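Dehydroquinate synthase (PDB 1UJN) probably catalyses the second step of chorismate biosynthesis, converting 3-deoxy-D-arabino-heptulosonate 7-phosphate to 3-dehydroquinate and phosphate with NAD(+) and a divalent metal. Local coordinates at residues P283-L289 against G343-L347; L261-L265 against L325-L330. One frame throughout, in Å; residues are numbered along the deposited sequence.

In the fold
Both contacts lie in the helical C-terminal half of the chain, on the same side of its centre, and each is only partly buried. The centres of contact 1 and contact 2 are about 22 Å apart. They share helix 327-342: contact 2 uses its first turn, contact 1 the tail that follows its last turn. Helix 247-264 is likewise common ground, contributing its C-terminal end to contact 2 and Tyr253 to the surroundings of contact 1. The chemistry differs accordingly. Contact 1 joins two irregular segments and relies on a backbone hydrogen bond as well as apolar packing, whereas contact 2 joins two helix ends through aliphatic side chains.

Contact 1: residues P283-L289 against G343-L347; sequences PPPLPPL and GLGLL
Residues 283-289 run extended, with polyproline II-like angles from Pro283 through Pro288 (phi -53 to -95°, psi 139 to 157°) and a more beta-like Leu289. Residues 343-347 form the turn and tail after helix 327-342: Gly345, at phi 80°, is the C-prime residue of a Schellman motif that ends the helix, and Leu346 and Leu347 follow. At the point of contact the step Pro285-Leu286 runs roughly alongside Leu346-Leu347, with CA of Pro285 4.2 Å from CA of Leu346 and CA of Leu286 5.5 Å from CA of Leu347. One nearly straight hydrogen bond joins them, Leu286 N to Leu346 O at 3.0 Å and 174°; the same carbonyl receives a CA-H...O contact, Pro285 CA to Leu346 O at 3.6 Å. Leu346, an m,t rotamer, lies over Pro283, with Leu346 CD1 3.7 Å from Pro283 CG and Leu346 CD2 3.4 Å from Pro283 O. Leu347, a t,p rotamer, reaches the other way along the proline-rich segment: its CD1 is 3.6 Å from Leu286 O and 4.1 Å from Leu286 CB, while Leu347 CD2 meets Leu289 CD1 at 4.0 Å. Tyr253 of helix 247-264 touches Pro283, Leu286 and Leu346, and its hydroxyl hydrogen-bonds Pro284 O; Trp337 of helix 327-342 packs on Leu286 and Leu289. The five prolines have no amide hydrogen to give; of the two leucine NH groups in 283-289, that of Leu286 makes the one hydrogen bond between the segments, and most of the remaining contact is apolar, from leucine and proline side chains.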
# COMPACT_ATOMS: atom_id res chain seq x y z
N PRO A 283 -1.81 -20.87 30.42
CA PRO A 283 -2.78 -20.43 29.40
C PRO A 283 -4.22 -20.65 29.86
O PRO A 283 -4.49 -21.53 30.68
CB PRO A 283 -2.42 -21.29 28.20
CG PRO A 283 -1.99 -22.57 28.84
CD PRO A 283 -1.10 -22.08 29.97
N PRO A 284 -5.16 -19.85 29.35
CA PRO A 284 -6.55 -20.04 29.76
C PRO A 284 -7.10 -21.36 29.24
O PRO A 284 -6.83 -21.75 28.10
CB PRO A 284 -7.26 -18.82 29.16
CG PRO A 284 -6.45 -18.55 27.92
CD PRO A 284 -5.03 -18.72 28.41
N PRO A 285 -7.87 -22.08 30.08
CA PRO A 285 -8.46 -23.36 29.69
C PRO A 285 -9.28 -23.25 28.41
O PRO A 285 -9.93 -22.23 28.17
CB PRO A 285 -9.31 -23.72 30.91
CG PRO A 285 -8.50 -23.17 32.04
CD PRO A 285 -8.11 -21.80 31.50
N LEU A 286 -9.26 -24.30 27.61
CA LEU A 286 -9.97 -24.33 26.34
C LEU A 286 -11.35 -24.98 26.43
O LEU A 286 -11.61 -25.78 27.33
CB LEU A 286 -9.15 -25.09 25.29
CG LEU A 286 -7.76 -24.55 24.97
CD1 LEU A 286 -7.04 -25.50 24.02
CD2 LEU A 286 -7.89 -23.15 24.36
N PRO A 287 -12.24 -24.64 25.49
CA PRO A 287 -13.60 -25.20 25.45
C PRO A 287 -13.51 -26.58 24.80
O PRO A 287 -12.58 -26.85 24.05
CB PRO A 287 -14.35 -24.21 24.59
CG PRO A 287 -13.31 -23.82 23.58
CD PRO A 287 -12.08 -23.61 24.44
N PRO A 288 -14.48 -27.46 25.09
CA PRO A 288 -14.40 -28.79 24.46
C PRO A 288 -14.27 -28.68 22.95
O PRO A 288 -14.88 -27.82 22.31
CB PRO A 288 -15.70 -29.46 24.90
CG PRO A 288 -16.63 -28.30 25.20
CD PRO A 288 -15.72 -27.32 25.87
N LEU A 289 -13.45 -29.55 22.38
CA LEU A 289 -13.22 -29.55 20.94
C LEU A 289 -13.01 -30.96 20.40
O LEU A 289 -12.33 -31.78 21.01
CB LEU A 289 -12.00 -28.67 20.63
CG LEU A 289 -10.98 -28.54 21.77
CD1 LEU A 289 -10.33 -29.89 22.06
CD2 LEU A 289 -9.93 -27.50 21.41
N GLY A 343 -4.57 -33.59 31.42
CA GLY A 343 -3.69 -33.94 32.52
C GLY A 343 -3.05 -32.71 33.13
O GLY A 343 -2.11 -32.82 33.92
N LEU A 344 -3.54 -31.54 32.74
CA LEU A 344 -3.03 -30.27 33.25
C LEU A 344 -4.19 -29.36 33.64
O LEU A 344 -3.99 -28.28 34.18
CB LEU A 344 -2.16 -29.59 32.19
CG LEU A 344 -0.90 -30.35 31.77
CD1 LEU A 344 -0.16 -29.59 30.69
CD2 LEU A 344 -0.01 -30.57 32.98
N GLY A 345 -5.40 -29.82 33.36
CA GLY A 345 -6.59 -29.06 33.69
C GLY A 345 -6.90 -27.95 32.70
O GLY A 345 -7.80 -27.14 32.94
N LEU A 346 -6.18 -27.92 31.59
CA LEU A 346 -6.39 -26.90 30.57
C LEU A 346 -7.49 -27.35 29.60
O LEU A 346 -7.76 -26.68 28.60
CB LEU A 346 -5.09 -26.63 29.80
CG LEU A 346 -3.91 -26.18 30.67
CD1 LEU A 346 -2.67 -26.03 29.80
CD2 LEU A 346 -4.25 -24.86 31.35
N LEU A 347 -8.10 -28.48 29.91
CA LEU A 347 -9.18 -29.02 29.09
C LEU A 347 -10.02 -30.01 29.90
O LEU A 347 -9.58 -30.39 31.00
CB LEU A 347 -8.59 -29.73 27.86
CG LEU A 347 -9.60 -30.17 26.79
CD1 LEU A 347 -10.31 -28.95 26.22
CD2 LEU A 347 -8.87 -30.92 25.69

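Contact 2: residues L261-L265 against L325-L330; sequences LGRAL and LPEGLL
Leu261 opens the last turn of helix 247-264, facing the first turn of helix 327-342, which begins after Pro326 at the N-cap position. The nearest CA pairs are Leu261 with Leu330 at 7.3 Å and Ala264 with Leu329 at 7.6 Å. In the m,t rotamer, Leu261 sends CD2 among three leucines: it lies 3.9 Å from Leu325 CD1, 3.5 Å from Leu329 CD2 and 3.9 Å from Leu330 CD2. One turn on from Leu261, Ala264 directs its CA-to-CB bond toward the partner and makes a looser contact, CB to Leu329 CD2 at 4.3 Å. Leu265 is the first residue to leave helical angles (phi -92°, psi 16°), although its N still hydrogen-bonds Leu261 O at 3.1 Å; its m,t side chain brings CD1 to 3.7 Å from Leu325 CD2 and CD2 to 3.4 Å from Leu329 CD1. On the facing segment Leu325 is extended (phi -133°, psi 146°) and m,t, and Leu329 is t,t; the CA-to-CB bonds of both point toward residues 261-265. In the helix start Pro326 O accepts hydrogen bonds from Leu329 N at 2.8 Å and Leu330 N at 3.2 Å. Trp311 of strand 311-314 touches Leu261, Leu325 and Leu330, and Tyr257 OH hydrogen-bonds Leu330 O. This is plain aliphatic packing between helix ends, in which Leu261, Ala264 and Leu265, at i, i+3 and i+4, meet Leu325 just ahead of the next helix and Leu329 and Leu330 in its first turn, within the helical C-terminal domain of the dehydroquinate synthase fold.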
# COMPACT_ATOMS: atom_id res chain seq x y z
N LEU A 261 3.21 -34.10 16.81
CA LEU A 261 3.31 -34.53 15.42
C LEU A 261 4.75 -34.98 15.17
O LEU A 261 4.99 -36.00 14.50
CB LEU A 261 2.97 -33.38 14.48
CG LEU A 261 1.54 -32.85 14.52
CD1 LEU A 261 1.41 -31.63 13.63
CD2 LEU A 261 0.58 -33.94 14.09
N GLY A 262 5.70 -34.22 15.70
CA GLY A 262 7.10 -34.56 15.52
C GLY A 262 7.44 -35.90 16.15
O GLY A 262 8.17 -36.70 15.58
N ARG A 263 6.89 -36.15 17.34
CA ARG A 263 7.14 -37.40 18.04
C ARG A 263 6.62 -38.58 17.24
O ARG A 263 7.31 -39.60 17.10
CB ARG A 263 6.47 -37.38 19.41
CG ARG A 263 6.88 -38.53 20.32
CD ARG A 263 6.06 -38.54 21.60
NE ARG A 263 4.65 -38.83 21.34
CZ ARG A 263 3.70 -38.84 22.28
NH1 ARG A 263 4.00 -38.56 23.54
NH2 ARG A 263 2.45 -39.12 21.94
N ALA A 264 5.41 -38.44 16.70
CA ALA A 264 4.79 -39.50 15.92
C ALA A 264 5.58 -39.82 14.65
O ALA A 264 5.54 -40.95 14.15
CB ALA A 264 3.37 -39.11 15.55
N LEU A 265 6.29 -38.82 14.12
CA LEU A 265 7.08 -39.00 12.91
C LEU A 265 8.52 -39.41 13.20
O LEU A 265 9.38 -39.32 12.34
CB LEU A 265 7.07 -37.72 12.07
CG LEU A 265 5.73 -37.32 11.45
CD1 LEU A 265 5.92 -36.07 10.61
CD2 LEU A 265 5.19 -38.46 10.58
N LEU A 325 0.04 -34.36 6.26
CA LEU A 325 0.04 -35.54 7.11
C LEU A 325 -1.25 -36.35 6.98
O LEU A 325 -2.32 -35.79 6.77
CB LEU A 325 0.23 -35.12 8.57
CG LEU A 325 1.53 -34.37 8.90
CD1 LEU A 325 1.43 -33.75 10.29
CD2 LEU A 325 2.71 -35.33 8.82
N PRO A 326 -1.15 -37.68 7.10
CA PRO A 326 -2.35 -38.52 7.00
C PRO A 326 -3.31 -38.10 8.10
O PRO A 326 -2.90 -37.90 9.25
CB PRO A 326 -1.80 -39.93 7.22
CG PRO A 326 -0.40 -39.84 6.71
CD PRO A 326 0.06 -38.51 7.25
N GLU A 327 -4.59 -37.95 7.77
CA GLU A 327 -5.58 -37.55 8.76
C GLU A 327 -5.50 -38.43 10.00
O GLU A 327 -5.72 -37.97 11.12
CB GLU A 327 -6.99 -37.61 8.18
CG GLU A 327 -8.09 -37.28 9.18
CD GLU A 327 -9.48 -37.32 8.56
OE1 GLU A 327 -10.47 -37.13 9.30
OE2 GLU A 327 -9.58 -37.53 7.33
N GLY A 328 -5.17 -39.70 9.79
CA GLY A 328 -5.06 -40.63 10.90
C GLY A 328 -4.01 -40.22 11.91
O GLY A 328 -4.15 -40.46 13.11
N LEU A 329 -2.94 -39.60 11.42
CA LEU A 329 -1.85 -39.14 12.27
C LEU A 329 -2.29 -37.90 13.04
O LEU A 329 -2.03 -37.76 14.24
CB LEU A 329 -0.62 -38.82 11.41
CG LEU A 329 0.73 -38.57 12.11
CD1 LEU A 329 1.84 -38.66 11.08
CD2 LEU A 329 0.73 -37.20 12.78
N LEU A 330 -2.97 -36.99 12.34
CA LEU A 330 -3.46 -35.76 12.96
C LEU A 330 -4.49 -36.10 14.03
O LEU A 330 -4.51 -35.52 15.11
CB LEU A 330 -4.09 -34.86 11.90
CG LEU A 330 -3.21 -34.46 10.72
CD1 LEU A 330 -4.06 -33.74 9.68
CD2 LEU A 330 -2.06 -33.57 11.18